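Local coordinates for uroporphyrin-III C-methyltransferase (Pseudomonas denitrificans, PDB 1S4D), which catalyses the two successive S-adenosyl-L-methionine-dependent methylations, at C-2 and C-7, that convert uroporphyrinogen III to precorrin-2 on the way to cobalamin and siroheme, at the interface of chains A and B. Residues are numbered along the deposited sequence; one frame, centred on the assembly and turned at random. Chains: chain A/B, Uroporphyrin-III C-methyltransferase.

Contacts 1 and 2 are neighbouring parts of one continuous patch on the homodimer interface, the centres of their C-alpha atoms about 6 Å apart. A:Gly110, B:Pro142 and B:His145 belong to both. In contact 1 the loop before helix 109-117 of chain A brings an aromatic ring to the loop after helix 131-137 of chain B; in contact 2 the helix itself passes the edge of B:His145 and packs on the short helical stretches 247-251 and 252-255. Because the dimer is two-fold symmetric, each contact recurs with the chains exchanged, so this packing is made twice and probably contributes to holding the subunits together.

Contact 1: the interface of chains A and B. Residues chain A 104, 110, 125; chain B 137, 141-145.
The loop carrying A:Phe104, the first turn of helix 109-117 and strand 123-126 of chain A meet the end of helix 131-137 and the loop of residues 141-145 in chain B. A:Phe104 carries the contact, hiding 69 Å² of its surface. B:Pro142 lies over one face of its ring: the proline CB stands 3.7 Å from the ring centroid, displaced toward the rim, a CH-pi arrangement in which A:Phe104 CG is the nearest ring atom at 3.6 Å. The two side chains meet at a slant rather than stacking in parallel. With CG of A:Phe104 turned away from its own carbonyl carbon (chi1 -80°), the ring reaches toward helix 131-137, where the CB of B:Ala137 sits 3.8 Å from A:Phe104 CD1 and the alanine CA lies at the ring edge, in plane.

The opposite face is backed from within chain A. A:Ile125 brings its CG2 methyl above the rim on that side, while its CD1 passes farther out, 3.5 Å from A:Phe104 CZ, and the ring is thus held between an isoleucine of its own subunit and a proline of the other. The branch methyl CG2 of A:Ile125 also reaches across to B:Ala137 CB, at 4.0 Å, so that the B:Ala137 methyl touches both the A:Phe104 ring and A:Ile125. Replacing A:Phe104 by alanine would probably leave B:Pro142 CB without its aromatic platform and open a gap between B:Pro142 and A:Ile125.

Farther along the loop, the methyl CG2 of B:Thr144 lies 3.5 Å from A:Phe104 O, a van der Waals neighbour of the backbone carbonyl. The imidazole of B:His145 ends the row: its CG is anti to the backbone N (chi1 -168°), which carries the ring toward helix 109-117. There A:Gly110 meets the ring edge, its C in the imidazole plane and its CA 3.9 Å from B:His145 CD2.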
ATOM      1  N   PHE A 104      -9.174   2.253  -2.453  1.00 21.44           N
ATOM      2  CA  PHE A 104      -9.597   0.884  -2.798  1.00 20.80           C
ATOM      3  C   PHE A 104      -9.309  -0.128  -1.706  1.00 21.39           C
ATOM      4  O   PHE A 104      -9.578  -1.330  -1.873  1.00 21.67           O
ATOM      5  CB  PHE A 104      -8.940   0.407  -4.093  1.00 20.11           C
ATOM      6  CG  PHE A 104      -9.603   0.917  -5.349  1.00 19.94           C
ATOM      7  CD1 PHE A 104      -8.930   0.851  -6.573  1.00 18.49           C
ATOM      8  CD2 PHE A 104     -10.882   1.482  -5.317  1.00 18.95           C
ATOM      9  CE1 PHE A 104      -9.524   1.322  -7.758  1.00 18.36           C
ATOM     10  CE2 PHE A 104     -11.483   1.951  -6.509  1.00 19.06           C
ATOM     11  CZ  PHE A 104     -10.797   1.868  -7.725  1.00 17.29           C
ATOM     12  N   GLY A 110     -14.427   1.508  -5.022  1.00 27.53           N
ATOM     13  CA  GLY A 110     -14.980   0.731  -6.117  1.00 27.81           C
ATOM     14  C   GLY A 110     -16.463   0.982  -6.328  1.00 28.21           C
ATOM     15  O   GLY A 110     -16.943   1.011  -7.459  1.00 27.93           O
ATOM     16  N   ILE A 125      -8.496   7.436 -10.602  1.00 20.67           N
ATOM     17  CA  ILE A 125      -8.225   6.968  -9.253  1.00 20.02           C
ATOM     18  C   ILE A 125      -6.821   7.428  -8.874  1.00 20.18           C
ATOM     19  O   ILE A 125      -5.867   7.220  -9.631  1.00 20.28           O
ATOM     20  CB  ILE A 125      -8.301   5.405  -9.189  1.00 20.13           C
ATOM     21  CG1 ILE A 125      -9.679   4.887  -9.630  1.00 20.03           C
ATOM     22  CG2 ILE A 125      -7.894   4.880  -7.802  1.00 18.67           C
ATOM     23  CD1 ILE A 125     -10.835   5.216  -8.677  1.00 18.47           C
TER
ATOM     24  N   ALA B 137      -5.095  -0.625  -9.087  1.00 18.36           N
ATOM     25  CA  ALA B 137      -5.951   0.532  -9.353  1.00 17.75           C
ATOM     26  C   ALA B 137      -5.773   1.069 -10.772  1.00 17.75           C
ATOM     27  O   ALA B 137      -6.764   1.461 -11.425  1.00 17.28           O
ATOM     28  CB  ALA B 137      -5.707   1.628  -8.345  1.00 17.58           C
ATOM     29  N   ILE B 141      -8.695  -2.571 -11.243  1.00 18.88           N
ATOM     30  CA  ILE B 141      -9.000  -3.638 -10.292  1.00 19.09           C
ATOM     31  C   ILE B 141      -8.828  -3.193  -8.838  1.00 19.46           C
ATOM     32  O   ILE B 141      -7.704  -3.074  -8.363  1.00 19.99           O
ATOM     33  CB  ILE B 141      -8.118  -4.883 -10.558  1.00 19.09           C
ATOM     34  CG1 ILE B 141      -8.369  -5.427 -11.972  1.00 18.37           C
ATOM     35  CG2 ILE B 141      -8.337  -5.948  -9.468  1.00 17.54           C
ATOM     36  CD1 ILE B 141      -7.305  -6.368 -12.458  1.00 16.41           C
ATOM     37  N   PRO B 142      -9.923  -2.978  -8.116  1.00 19.78           N
ATOM     38  CA  PRO B 142      -9.802  -2.693  -6.686  1.00 20.09           C
ATOM     39  C   PRO B 142      -9.478  -3.986  -5.957  1.00 20.32           C
ATOM     40  O   PRO B 142      -9.982  -5.052  -6.276  1.00 20.55           O
ATOM     41  CB  PRO B 142     -11.189  -2.169  -6.288  1.00 20.06           C
ATOM     42  CG  PRO B 142     -12.003  -2.159  -7.533  1.00 20.02           C
ATOM     43  CD  PRO B 142     -11.327  -3.021  -8.558  1.00 19.71           C
ATOM     44  N   VAL B 143      -8.621  -3.863  -4.974  1.00 20.70           N
ATOM     45  CA  VAL B 143      -8.096  -4.970  -4.218  1.00 21.66           C
ATOM     46  C   VAL B 143      -9.131  -5.453  -3.160  1.00 22.47           C
ATOM     47  O   VAL B 143      -9.034  -6.535  -2.584  1.00 22.26           O
ATOM     48  CB  VAL B 143      -6.736  -4.469  -3.665  1.00 21.82           C
ATOM     49  CG1 VAL B 143      -6.790  -4.051  -2.203  1.00 21.26           C
ATOM     50  CG2 VAL B 143      -5.628  -5.419  -4.009  1.00 22.11           C
ATOM     51  N   THR B 144     -10.172  -4.650  -2.984  1.00 23.57           N
ATOM     52  CA  THR B 144     -11.187  -4.836  -1.965  1.00 24.21           C
ATOM     53  C   THR B 144     -12.500  -4.323  -2.542  1.00 24.71           C
ATOM     54  O   THR B 144     -12.523  -3.297  -3.234  1.00 25.22           O
ATOM     55  CB  THR B 144     -10.756  -4.019  -0.733  1.00 24.42           C
ATOM     56  OG1 THR B 144     -10.283  -4.903   0.294  1.00 25.87           O
ATOM     57  CG2 THR B 144     -11.908  -3.279  -0.096  1.00 23.73           C
ATOM     58  N   HIS B 145     -13.590  -5.019  -2.272  1.00 25.13           N
ATOM     59  CA  HIS B 145     -14.895  -4.581  -2.732  1.00 26.13           C
ATOM     60  C   HIS B 145     -15.968  -5.392  -1.987  1.00 27.35           C
ATOM     61  O   HIS B 145     -16.018  -6.615  -2.115  1.00 27.31           O
ATOM     62  CB  HIS B 145     -14.982  -4.751  -4.251  1.00 26.15           C
ATOM     63  CG  HIS B 145     -16.162  -4.081  -4.873  1.00 26.30           C
ATOM     64  ND1 HIS B 145     -17.281  -4.776  -5.270  1.00 26.46           N
ATOM     65  CD2 HIS B 145     -16.404  -2.782  -5.156  1.00 26.36           C
ATOM     66  CE1 HIS B 145     -18.162  -3.933  -5.774  1.00 26.85           C
ATOM     67  NE2 HIS B 145     -17.656  -2.716  -5.713  1.00 27.10           N
TER

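Contact 2: the interface of chains A and B. Residues chain A 110-111, 114; chain B 142, 145, 251, 254-255.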
ATOM      1  N   GLY A 110     -14.427   1.508  -5.022  1.00 27.53           N
ATOM      2  CA  GLY A 110     -14.980   0.731  -6.117  1.00 27.81           C
ATOM      3  C   GLY A 110     -16.463   0.982  -6.328  1.00 28.21           C
ATOM      4  O   GLY A 110     -16.943   1.011  -7.459  1.00 27.93           O
ATOM      5  N   GLU A 111     -17.187   1.179  -5.231  1.00 28.70           N
ATOM      6  CA  GLU A 111     -18.609   1.495  -5.285  1.00 28.94           C
ATOM      7  C   GLU A 111     -18.833   2.838  -5.956  1.00 28.66           C
ATOM      8  O   GLU A 111     -19.572   2.932  -6.945  1.00 28.69           O
ATOM      9  CB  GLU A 111     -19.173   1.555  -3.887  1.00 29.02           C
ATOM     10  CG  GLU A 111     -20.476   0.822  -3.742  1.00 32.90           C
ATOM     11  CD  GLU A 111     -20.611   0.153  -2.392  1.00 38.47           C
ATOM     12  OE1 GLU A 111     -19.634  -0.503  -1.932  1.00 40.24           O
ATOM     13  OE2 GLU A 111     -21.703   0.293  -1.788  1.00 41.25           O
ATOM     14  N   LEU A 114     -18.016   2.758  -9.695  1.00 24.90           N
ATOM     15  CA  LEU A 114     -19.076   2.056 -10.407  1.00 24.86           C
ATOM     16  C   LEU A 114     -20.244   3.009 -10.678  1.00 25.30           C
ATOM     17  O   LEU A 114     -20.667   3.157 -11.831  1.00 25.68           O
ATOM     18  CB  LEU A 114     -19.546   0.832  -9.628  1.00 24.64           C
ATOM     19  CG  LEU A 114     -18.833  -0.510  -9.824  1.00 23.42           C
ATOM     20  CD1 LEU A 114     -19.449  -1.513  -8.851  1.00 22.45           C
ATOM     21  CD2 LEU A 114     -18.961  -1.012 -11.265  1.00 23.88           C
TER
ATOM     22  N   PRO B 142      -9.923  -2.978  -8.116  1.00 19.78           N
ATOM     23  CA  PRO B 142      -9.802  -2.693  -6.686  1.00 20.09           C
ATOM     24  C   PRO B 142      -9.478  -3.986  -5.957  1.00 20.32           C
ATOM     25  O   PRO B 142      -9.982  -5.052  -6.276  1.00 20.55           O
ATOM     26  CB  PRO B 142     -11.189  -2.169  -6.288  1.00 20.06           C
ATOM     27  CG  PRO B 142     -12.003  -2.159  -7.533  1.00 20.02           C
ATOM     28  CD  PRO B 142     -11.327  -3.021  -8.558  1.00 19.71           C
ATOM     29  N   HIS B 145     -13.590  -5.019  -2.272  1.00 25.13           N
ATOM     30  CA  HIS B 145     -14.895  -4.581  -2.732  1.00 26.13           C
ATOM     31  C   HIS B 145     -15.968  -5.392  -1.987  1.00 27.35           C
ATOM     32  O   HIS B 145     -16.018  -6.615  -2.115  1.00 27.31           O
ATOM     33  CB  HIS B 145     -14.982  -4.751  -4.251  1.00 26.15           C
ATOM     34  CG  HIS B 145     -16.162  -4.081  -4.873  1.00 26.30           C
ATOM     35  ND1 HIS B 145     -17.281  -4.776  -5.270  1.00 26.46           N
ATOM     36  CD2 HIS B 145     -16.404  -2.782  -5.156  1.00 26.36           C
ATOM     37  CE1 HIS B 145     -18.162  -3.933  -5.774  1.00 26.85           C
ATOM     38  NE2 HIS B 145     -17.656  -2.716  -5.713  1.00 27.10           N
ATOM     39  N   LEU B 251     -14.236  -6.518 -12.401  1.00 20.70           N
ATOM     40  CA  LEU B 251     -14.544  -5.096 -12.379  1.00 20.81           C
ATOM     41  C   LEU B 251     -13.667  -4.258 -13.310  1.00 21.44           C
ATOM     42  O   LEU B 251     -13.959  -3.077 -13.524  1.00 22.62           O
ATOM     43  CB  LEU B 251     -14.435  -4.536 -10.968  1.00 20.36           C
ATOM     44  CG  LEU B 251     -15.503  -4.874  -9.933  1.00 19.76           C
ATOM     45  CD1 LEU B 251     -14.928  -4.519  -8.569  1.00 17.28           C
ATOM     46  CD2 LEU B 251     -16.830  -4.159 -10.188  1.00 16.42           C
ATOM     47  N   ALA B 254     -15.522  -2.529 -16.141  1.00 23.29           N
ATOM     48  CA  ALA B 254     -16.288  -1.353 -15.756  1.00 23.39           C
ATOM     49  C   ALA B 254     -15.454  -0.212 -15.181  1.00 23.77           C
ATOM     50  O   ALA B 254     -15.918   0.923 -15.134  1.00 24.11           O
ATOM     51  CB  ALA B 254     -17.359  -1.735 -14.773  1.00 23.50           C
ATOM     52  N   LEU B 255     -14.237  -0.497 -14.736  1.00 23.88           N
ATOM     53  CA  LEU B 255     -13.480   0.489 -13.980  1.00 23.78           C
ATOM     54  C   LEU B 255     -12.167   0.879 -14.627  1.00 23.54           C
ATOM     55  O   LEU B 255     -11.346   1.575 -14.016  1.00 23.50           O
ATOM     56  CB  LEU B 255     -13.216  -0.044 -12.568  1.00 24.32           C
ATOM     57  CG  LEU B 255     -14.433  -0.237 -11.672  1.00 24.58           C
ATOM     58  CD1 LEU B 255     -13.986  -0.571 -10.284  1.00 24.66           C
ATOM     59  CD2 LEU B 255     -15.299   1.011 -11.670  1.00 24.97           C
TER
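NE2 of the B:His145 imidazole is a polar atom near several groups of chain A, which approach it at packing distance rather than bonding distance. The CD1 methyl of A:Leu114 comes to 3.8 Å from B:His145 NE2, and the backbone N of A:Glu111 to 4.0 Å. The leucine methyl lies beyond the ring's rim and displaced to one side of its plane. On that same side B:Leu251, from the histidine's own chain, covers the ring face, its CD1 standing 3.9 Å above the plane over the centre. The carboxylate of A:Glu111 is on the opposite side, with OE1 4.8 Å from B:His145 NE2; this is no direct contact, but it might favour a positive charge on the imidazole, which the structure does not show.

A:Leu114, with 61 Å² hidden, is the main apolar element from helix 109-117. Its side chain meets that of B:Leu251 nearly at right angles, and B:Leu251 CD2 lies 4.0 Å from A:Leu114 CD1 and about equally far from its CD2. In B:Leu251, chi1 of -73° sets CG away from the carbonyl carbon and chi2 of 164° orients the fork beyond it, with CD1 on the histidine and CD2 on the partner leucine. The other branch of A:Leu114 ends near helix 252-255, where its CD2 is 3.9 Å from B:Ala254 CB. B:Leu255 packs against the helix backbone instead, its CD2 3.8 Å from A:Leu114 N.

Together these contacts seat helix 109-117 of one subunit against the short helical stretches 247-251 and 252-255 of the other, helping to fix the relative placement of the two subunits in the methyltransferase homodimer.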